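Local coordinates for protein latency-associated nuclear antigen (Murid herpesvirus 4, PDB 4BLG) that binds DNA through this C-terminal domain, which pairs with a second copy of itself, and serves viral latency, at the interface of chains A and B. Coordinates in Å, arbitrary orientation; residue numbers count along the deposited sequence, not the author numbering. Chains: chain A/B, Latency-associated nuclear antigen.

The three contacts sample one two-fold symmetric interface between identical DNA-binding domains. Contacts 1 and 3 adjoin, with their C-alpha centres about 7 Å apart, and share A:Thr66 and B:Cys70; together they follow segment 64-69 of chain A along segment 69-72 of chain B, with strand 84-90 of each chain contributing an aromatic residue. Contact 2 lies about 16 Å from each, where the C-terminal segment of chain B crosses strands 39-45 and 115-122 of chain A. A:Leu127 in contact 3 belongs to the chain A copy of that segment, so both tails reach across to the partner. The symmetry gives every contact a twin with the chains exchanged.

Contact 1: the interface of chains A and B. Residues chain A 66-67, 69; chain B 69-70, 85.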
loop_
_atom_site.group_PDB
_atom_site.type_symbol
_atom_site.label_atom_id
_atom_site.label_comp_id
_atom_site.label_asym_id
_atom_site.label_seq_id
_atom_site.Cartn_x
_atom_site.Cartn_y
_atom_site.Cartn_z
ATOM N N THR A 66 -7.417 0.698 -4.019
ATOM C CA THR A 66 -6.842 -0.443 -4.694
ATOM C C THR A 66 -7.745 -1.651 -4.510
ATOM O O THR A 66 -8.618 -1.653 -3.636
ATOM C CB THR A 66 -5.507 -0.807 -4.059
ATOM O OG1 THR A 66 -5.733 -1.201 -2.699
ATOM C CG2 THR A 66 -4.568 0.366 -4.089
ATOM N N PRO A 67 -7.539 -2.689 -5.328
ATOM C CA PRO A 67 -8.172 -3.971 -5.005
ATOM C C PRO A 67 -7.626 -4.501 -3.693
ATOM O O PRO A 67 -6.671 -3.930 -3.137
ATOM C CB PRO A 67 -7.777 -4.877 -6.171
ATOM C CG PRO A 67 -6.736 -4.141 -6.941
ATOM C CD PRO A 67 -6.891 -2.696 -6.646
ATOM N N SER A 69 -5.486 -6.857 -1.464
ATOM C CA SER A 69 -4.317 -7.739 -1.527
ATOM C C SER A 69 -3.997 -8.312 -0.134
ATOM O O SER A 69 -4.830 -8.253 0.775
ATOM C CB SER A 69 -3.111 -7.006 -2.105
ATOM O OG SER A 69 -2.063 -7.908 -2.401
ATOM N N SER B 69 0.027 -5.899 -6.739
ATOM C CA SER B 69 -1.361 -5.550 -7.008
ATOM C C SER B 69 -1.400 -4.341 -7.965
ATOM O O SER B 69 -0.415 -4.060 -8.648
ATOM C CB SER B 69 -2.107 -5.288 -5.698
ATOM O OG SER B 69 -3.482 -5.094 -5.921
ATOM N N CYS B 70 -2.533 -3.648 -8.030
ATOM C CA CYS B 70 -2.740 -2.587 -9.016
ATOM C C CYS B 70 -3.127 -1.302 -8.327
ATOM O O CYS B 70 -3.796 -1.329 -7.293
ATOM C CB CYS B 70 -3.882 -2.950 -9.986
ATOM S SG CYS B 70 -4.066 -4.697 -10.329
ATOM N N TYR B 85 1.961 -2.189 -8.461
ATOM C CA TYR B 85 2.794 -1.782 -7.346
ATOM C C TYR B 85 2.929 -2.922 -6.358
ATOM O O TYR B 85 2.142 -3.859 -6.369
ATOM C CB TYR B 85 2.172 -0.597 -6.610
ATOM C CG TYR B 85 1.113 -1.013 -5.614
ATOM C CD1 TYR B 85 -0.211 -1.160 -6.000
ATOM C CD2 TYR B 85 1.444 -1.266 -4.287
ATOM C CE1 TYR B 85 -1.181 -1.548 -5.089
ATOM C CE2 TYR B 85 0.493 -1.651 -3.376
ATOM C CZ TYR B 85 -0.821 -1.796 -3.776
ATOM O OH TYR B 85 -1.769 -2.178 -2.859
HETATM O O HOH W 1 -3.863 -3.948 -3.482
#
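A:Pro67 presents one side of its ring to the chain B strand 69-70, its CD packing 3.4 Å from the backbone carbonyl O of B:Cys70 and its neighbouring CG 3.5 Å from the hydroxyl OG of B:Ser69. Beside it A:Thr66 packs CB and CG2 against the same B:Cys70 carbonyl O and offers its methyl to the phenol end of B:Tyr85: CG2 lies 4.0 Å from CE1, the two side chains crossing at about a right angle. Near the two-fold axis A:Ser69 and B:Ser69 meet through their CB atoms, 4.1 Å apart, both holding OG anti to the backbone N. In B:Ser69 (chi1 -174°) this torsion points the hydroxyl at A:Pro67 and at a bridging water. That water, water 1, hydrogen-bonds B:Ser69 OG at 2.7 Å, the phenol OH of B:Tyr85 at 2.8 Å and the carbonyl O of A:Pro67 at 2.8 Å, tying the chains together. Further out, A:Thr66 OG1 bonds the same A:Pro67 carbonyl O at 2.9 Å, the hydroxyl tilted 24° from the carbonyl plane. With OG1 between the backbone N and the carbonyl carbon (chi1 63°), the hydroxyl turns back to this carbonyl while CG2 faces chain B. In turn the backbone of B:Cys70, a poorly ordered residue, borders the edge of the B:Tyr85 ring. The patch helps hold together the two DNA-binding domains, a pairing through which the protein probably engages DNA.

Contact 2: the interface of chains A and B. Residues chain A 42, 44, 115, 117; chain B 121-122, 124-126.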
loop_
_atom_site.group_PDB
_atom_site.type_symbol
_atom_site.label_atom_id
_atom_site.label_comp_id
_atom_site.label_asym_id
_atom_site.label_seq_id
_atom_site.Cartn_x
_atom_site.Cartn_y
_atom_site.Cartn_z
ATOM N N MET A 42 -4.673 2.754 4.899
ATOM C CA MET A 42 -4.660 1.312 4.749
ATOM C C MET A 42 -5.740 0.726 5.641
ATOM O O MET A 42 -5.690 0.869 6.865
ATOM C CB MET A 42 -3.298 0.735 5.139
ATOM C CG MET A 42 -3.227 -0.786 4.977
ATOM S SD MET A 42 -1.622 -1.471 5.415
ATOM C CE MET A 42 -0.682 -1.050 3.944
ATOM N N SER A 44 -7.290 -2.796 6.830
ATOM C CA SER A 44 -6.849 -4.174 6.884
ATOM C C SER A 44 -7.767 -5.031 7.746
ATOM O O SER A 44 -8.511 -4.529 8.588
ATOM C CB SER A 44 -5.424 -4.235 7.425
ATOM O OG SER A 44 -5.349 -3.657 8.713
ATOM N N GLU A 115 -9.438 -2.606 10.542
ATOM C CA GLU A 115 -8.560 -1.594 11.114
ATOM C C GLU A 115 -8.173 -0.585 10.042
ATOM O O GLU A 115 -8.198 -0.888 8.852
ATOM C CB GLU A 115 -7.294 -2.230 11.697
ATOM C CG GLU A 115 -7.524 -3.055 12.956
ATOM C CD GLU A 115 -6.230 -3.616 13.539
ATOM O OE1 GLU A 115 -5.145 -3.376 12.962
ATOM O OE2 GLU A 115 -6.300 -4.300 14.581
ATOM N N THR A 117 -5.234 2.595 9.097
ATOM C CA THR A 117 -3.906 3.121 9.383
ATOM C C THR A 117 -3.603 4.276 8.444
ATOM O O THR A 117 -3.647 4.117 7.232
ATOM C CB THR A 117 -2.831 2.036 9.170
ATOM O OG1 THR A 117 -3.163 0.868 9.930
ATOM C CG2 THR A 117 -1.451 2.547 9.590
ATOM N N ALA B 121 3.930 5.107 7.874
ATOM C CA ALA B 121 2.681 4.828 8.579
ATOM C C ALA B 121 2.736 5.336 10.016
ATOM O O ALA B 121 3.786 5.291 10.648
ATOM C CB ALA B 121 2.404 3.325 8.570
ATOM N N LYS B 122 1.594 5.797 10.522
ATOM C CA LYS B 122 1.469 6.269 11.902
ATOM C C LYS B 122 0.439 5.332 12.555
ATOM O O LYS B 122 -0.654 5.152 12.019
ATOM C CB LYS B 122 1.039 7.762 11.931
ATOM C CG LYS B 122 0.899 8.458 13.327
ATOM N N TYR B 124 2.565 2.778 12.778
ATOM C CA TYR B 124 3.344 1.819 11.997
ATOM C C TYR B 124 2.365 0.949 11.212
ATOM O O TYR B 124 1.163 0.994 11.453
ATOM C CB TYR B 124 4.230 0.951 12.902
ATOM C CG TYR B 124 3.567 0.524 14.191
ATOM C CD1 TYR B 124 2.629 -0.498 14.208
ATOM C CD2 TYR B 124 3.883 1.143 15.395
ATOM C CE1 TYR B 124 2.015 -0.888 15.387
ATOM C CE2 TYR B 124 3.277 0.760 16.580
ATOM C CZ TYR B 124 2.342 -0.257 16.567
ATOM O OH TYR B 124 1.732 -0.651 17.735
ATOM N N PHE B 125 2.880 0.150 10.302
ATOM C CA PHE B 125 2.054 -0.695 9.482
ATOM C C PHE B 125 1.460 -1.820 10.278
ATOM O O PHE B 125 2.047 -2.283 11.224
ATOM C CB PHE B 125 2.820 -1.204 8.289
ATOM C CG PHE B 125 3.050 -0.171 7.255
ATOM C CD1 PHE B 125 2.069 0.140 6.356
ATOM C CD2 PHE B 125 4.242 0.486 7.184
ATOM C CE1 PHE B 125 2.270 1.092 5.403
ATOM C CE2 PHE B 125 4.452 1.439 6.243
ATOM C CZ PHE B 125 3.461 1.744 5.349
ATOM N N PRO B 126 0.276 -2.256 9.905
ATOM C CA PRO B 126 -0.452 -3.258 10.668
ATOM C C PRO B 126 0.016 -4.693 10.476
ATOM O O PRO B 126 -0.745 -5.542 10.121
ATOM C CB PRO B 126 -1.880 -3.091 10.171
ATOM C CG PRO B 126 -1.730 -2.521 8.826
ATOM C CD PRO B 126 -0.578 -1.599 8.920
#
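The C-terminal segment that follows strand 115-122 of chain B lies across two strands of chain A, 39-45 and 115-122, and B:Pro126 is its main point of contact. The proline ring rests on A:Met42, with CG 3.6 Å from the thioether sulfur SD, while the sulfur's other near neighbour is CD of the same ring. The A:Met42 chain runs out extended, CG anti to the backbone N, and then bends at its last torsion (chi3 -78°). That bend carries the terminal methyl CE away from the proline to B:Phe125, where it meets CD1 at 3.8 Å with the two side chains crossing at about a right angle. On the strand beside it A:Thr117 uses both branches: the hydroxyl OG1 packs 3.7 Å from CD of B:Pro126, and the methyl CG2 reaches the chain B backbone, 3.6 Å from the carbonyl O of B:Tyr124 and equally near that of B:Lys122. The methyl takes this course because it stands anti to its own backbone N, with OG1 at chi1 -54°. A:Ser44 adds its OG at 3.8 Å from the proline CG, at the far end of the ring. Behind the contact, CB of B:Ala121 sits 3.5 Å above the centre of the B:Phe125 ring, supporting it against its own strand. The site thus fastens the tail of one subunit over the sheet of the other, part of the beta-barrel that the two subunits of this family build together.

Contact 3: the interface of chains A and B. Residues chain A 64-66, 89, 127; chain B 70-72.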
loop_
_atom_site.group_PDB
_atom_site.type_symbol
_atom_site.label_atom_id
_atom_site.label_comp_id
_atom_site.label_asym_id
_atom_site.label_seq_id
_atom_site.Cartn_x
_atom_site.Cartn_y
_atom_site.Cartn_z
ATOM N N LEU A 64 -9.631 7.049 -3.977
ATOM C CA LEU A 64 -9.450 5.934 -4.893
ATOM C C LEU A 64 -8.864 4.766 -4.128
ATOM O O LEU A 64 -7.874 4.921 -3.416
ATOM C CB LEU A 64 -8.523 6.327 -6.035
ATOM C CG LEU A 64 -8.828 7.671 -6.707
ATOM C CD1 LEU A 64 -7.799 7.948 -7.784
ATOM C CD2 LEU A 64 -10.219 7.701 -7.301
ATOM N N SER A 65 -9.473 3.595 -4.268
ATOM C CA SER A 65 -8.995 2.429 -3.545
ATOM C C SER A 65 -8.496 1.324 -4.460
ATOM O O SER A 65 -9.057 1.052 -5.519
ATOM C CB SER A 65 -10.072 1.880 -2.612
ATOM O OG SER A 65 -10.384 2.813 -1.595
ATOM N N THR A 66 -7.417 0.698 -4.019
ATOM C CA THR A 66 -6.842 -0.443 -4.694
ATOM C C THR A 66 -7.745 -1.651 -4.510
ATOM O O THR A 66 -8.618 -1.653 -3.636
ATOM C CB THR A 66 -5.507 -0.807 -4.059
ATOM O OG1 THR A 66 -5.733 -1.201 -2.699
ATOM C CG2 THR A 66 -4.568 0.366 -4.089
ATOM N N PHE A 89 -6.556 6.075 -1.466
ATOM C CA PHE A 89 -5.743 7.269 -1.648
ATOM C C PHE A 89 -6.587 8.536 -1.594
ATOM O O PHE A 89 -7.696 8.573 -2.128
ATOM C CB PHE A 89 -5.002 7.195 -2.982
ATOM C CG PHE A 89 -4.103 6.002 -3.102
ATOM C CD1 PHE A 89 -2.821 6.029 -2.579
ATOM C CD2 PHE A 89 -4.539 4.851 -3.735
ATOM C CE1 PHE A 89 -1.988 4.921 -2.679
ATOM C CE2 PHE A 89 -3.715 3.744 -3.838
ATOM C CZ PHE A 89 -2.434 3.782 -3.314
ATOM N N LEU A 127 0.526 8.006 -8.607
ATOM C CA LEU A 127 -0.612 8.019 -9.516
ATOM C C LEU A 127 -0.453 9.187 -10.490
ATOM O O LEU A 127 0.067 10.241 -10.126
ATOM C CB LEU A 127 -1.915 8.158 -8.735
ATOM C CG LEU A 127 -2.116 7.102 -7.647
ATOM C CD1 LEU A 127 -2.839 7.699 -6.458
ATOM C CD2 LEU A 127 -2.876 5.913 -8.198
ATOM N N CYS B 70 -2.533 -3.648 -8.030
ATOM C CA CYS B 70 -2.740 -2.587 -9.016
ATOM C C CYS B 70 -3.127 -1.302 -8.327
ATOM O O CYS B 70 -3.796 -1.329 -7.293
ATOM C CB CYS B 70 -3.882 -2.950 -9.986
ATOM S SG CYS B 70 -4.066 -4.697 -10.329
ATOM N N LEU B 71 -2.729 -0.173 -8.899
ATOM C CA LEU B 71 -3.218 1.114 -8.423
ATOM C C LEU B 71 -4.509 1.423 -9.174
ATOM O O LEU B 71 -4.683 1.003 -10.316
ATOM C CB LEU B 71 -2.197 2.227 -8.654
ATOM C CG LEU B 71 -0.856 2.128 -7.924
ATOM C CD1 LEU B 71 0.067 3.237 -8.398
ATOM C CD2 LEU B 71 -1.031 2.200 -6.421
ATOM N N PRO B 72 -5.422 2.157 -8.533
ATOM C CA PRO B 72 -6.670 2.526 -9.200
ATOM C C PRO B 72 -6.421 3.570 -10.276
ATOM O O PRO B 72 -5.490 4.364 -10.145
ATOM C CB PRO B 72 -7.488 3.133 -8.068
ATOM C CG PRO B 72 -6.463 3.722 -7.165
ATOM C CD PRO B 72 -5.308 2.771 -7.201
#
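B:Pro72 is wedged into a groove of chain A between A:Leu64 and A:Phe89, and this is the tight part of the contact. Its CG lies 3.5 Å from CB of A:Leu64, and its CB 3.6 Å from the backbone carbonyl O of A:Ser65. On another side its CD meets CE2 of A:Phe89 at 3.8 Å, the proline and phenylalanine side chains crossing at about a right angle. Next to it B:Leu71 sends the branch CD2 to the far end of the same aromatic ring, 3.8 Å from CZ. With CG anti to the carbonyl carbon, A:Phe89 (chi1 -59°) turns its ring towards chain B, its CD2-CE2 side meeting B:Pro72 and its CE2-CZ end B:Leu71. A:Leu127 completes the groove with two branches: CD2 touches chain B, 3.6 Å from the carbonyl O of B:Pro72 and 3.8 Å from CB of B:Leu71, whereas CD1 stays within chain A over the rim of the A:Phe89 ring. Packing is looser towards A:Thr66, whose methyl CG2 lies 4.0 Å from B:Pro72 CD. Largely apolar, the patch uses the loop after strand 69-70 of one subunit to cover hydrophobic side chains of the other, and so adds to the cohesion of the dimer.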